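Local coordinates for ORF10 (Moritella marina, PDB 6RIW), which contains the ketosynthase-chain length factor didomain of a polyunsaturated fatty acid synthase, which probably condenses acyl units during chain elongation, at residues G642-M645 with A646-S650. Sequence-based numbering, arbitrary orientation.
Sequences GNIM and ASRIS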
loop_
_atom_site.group_PDB
_atom_site.type_symbol
_atom_site.label_atom_id
_atom_site.label_comp_id
_atom_site.label_asym_id
_atom_site.label_seq_id
_atom_site.Cartn_x
_atom_site.Cartn_y
_atom_site.Cartn_z
ATOM N N GLY A 642 -3.803 2.695 -4.541
ATOM C CA GLY A 642 -2.642 3.512 -4.220
ATOM C C GLY A 642 -1.538 3.466 -5.259
ATOM O O GLY A 642 -0.935 4.497 -5.584
ATOM N N ASN A 643 -1.236 2.273 -5.798
ATOM C CA ASN A 643 -0.101 2.199 -6.711
ATOM C C ASN A 643 -0.363 2.951 -8.008
ATOM O O ASN A 643 0.586 3.274 -8.732
ATOM C CB ASN A 643 0.271 0.746 -7.025
ATOM C CG ASN A 643 -0.753 0.064 -7.918
ATOM O OD1 ASN A 643 -1.865 -0.219 -7.479
ATOM N ND2 ASN A 643 -0.380 -0.208 -9.176
ATOM N N ILE A 644 -1.619 3.260 -8.306
ATOM C CA ILE A 644 -1.895 3.874 -9.598
ATOM C C ILE A 644 -1.375 5.300 -9.623
ATOM O O ILE A 644 -1.024 5.814 -10.688
ATOM C CB ILE A 644 -3.397 3.777 -9.932
ATOM C CG1 ILE A 644 -3.779 2.296 -10.079
ATOM C CG2 ILE A 644 -3.716 4.543 -11.229
ATOM C CD1 ILE A 644 -5.205 2.027 -10.623
ATOM N N MET A 645 -1.265 5.958 -8.465
ATOM C CA MET A 645 -0.729 7.316 -8.516
ATOM C C MET A 645 0.734 7.325 -8.969
ATOM O O MET A 645 1.143 8.239 -9.702
ATOM C CB MET A 645 -0.938 8.031 -7.173
ATOM C CG MET A 645 -0.043 7.638 -6.027
ATOM S SD MET A 645 -0.528 8.638 -4.574
ATOM C CE MET A 645 -0.925 7.320 -3.441
ATOM N N ALA A 646 1.517 6.296 -8.610
ATOM C CA ALA A 646 2.874 6.194 -9.152
ATOM C C ALA A 646 2.838 5.922 -10.654
ATOM O O ALA A 646 3.591 6.534 -11.426
ATOM C CB ALA A 646 3.660 5.087 -8.433
ATOM N N SER A 647 1.954 5.017 -11.082
ATOM C CA SER A 647 1.784 4.707 -12.508
ATOM C C SER A 647 1.400 5.923 -13.330
ATOM O O SER A 647 1.783 6.017 -14.502
ATOM C CB SER A 647 0.693 3.651 -12.690
ATOM O OG SER A 647 1.148 2.414 -12.191
ATOM N N ARG A 648 0.621 6.841 -12.763
ATOM C CA ARG A 648 0.175 7.987 -13.554
ATOM C C ARG A 648 1.346 8.883 -13.932
ATOM O O ARG A 648 1.349 9.481 -15.023
ATOM C CB ARG A 648 -0.870 8.799 -12.788
ATOM C CG ARG A 648 -2.247 8.143 -12.722
ATOM C CD ARG A 648 -3.227 9.065 -12.012
ATOM N NE ARG A 648 -4.203 8.315 -11.231
ATOM C CZ ARG A 648 -5.322 7.797 -11.734
ATOM N NH1 ARG A 648 -5.613 7.957 -13.027
ATOM N NH2 ARG A 648 -6.148 7.118 -10.944
ATOM N N ILE A 649 2.338 8.988 -13.045
ATOM C CA ILE A 649 3.554 9.738 -13.359
ATOM C C ILE A 649 4.372 8.998 -14.413
ATOM O O ILE A 649 4.818 9.595 -15.403
ATOM C CB ILE A 649 4.369 9.991 -12.076
ATOM C CG1 ILE A 649 3.718 11.110 -11.267
ATOM C CG2 ILE A 649 5.857 10.318 -12.406
ATOM C CD1 ILE A 649 3.671 12.460 -12.024
ATOM N N SER A 650 4.549 7.682 -14.238
ATOM C CA SER A 650 5.257 6.884 -15.249
ATOM C C SER A 650 4.568 6.930 -16.604
ATOM O O SER A 650 5.239 6.866 -17.646
ATOM C CB SER A 650 5.372 5.424 -14.811
ATOM O OG SER A 650 6.034 5.329 -13.562
HETATM O O HOH W 1 2.233 0.642 -10.018
#
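Arg648 folds back along one turn of helix 642-653 to lie against Ile644, four residues earlier. Arg648 CB is 3.7 Å from Ile644 O. Arg648 CG comes closer, 3.3 Å from Ile644 O, because chi1 (-74°) sets CG beside the backbone N. CD continues past that carbonyl. The chain then bends at chi3 (-146°), and the guanidinium turns one face to the Ile644 methyl CG2, which sits off-centre toward the rim. Arg648 NH2 is 3.6 Å from Ile644 CG2. The polar tip is anchored outside this turn: NE bonds to Gln554 OE1 and NH2 to Thr638 OG1. With an alanine here, Gln554 and Thr638 would probably lose this donor and the Ile644 methyl its cover on this side. In the backbone, Arg648 N donates to Ile644 O at 2.8 Å, the i+4 to i bond of the helix, with a weak second bond to Met645 O. Ser647 N donates likewise to Asn643 O at 3.2 Å. A water joins two further side chains: it accepts from Asn643 ND2 and donates to Ser647 OG. Asn643 ND2 also reaches Phe440 O, and Ser647 OG bonds to Gly441 O. The turn lies in the second ketosynthase-like half of the didomain. Met645 and Ile649 pack on helix 552-567 and strand 576-581, while Ala646 and Ser650 touch strands 576-581 and 659-663.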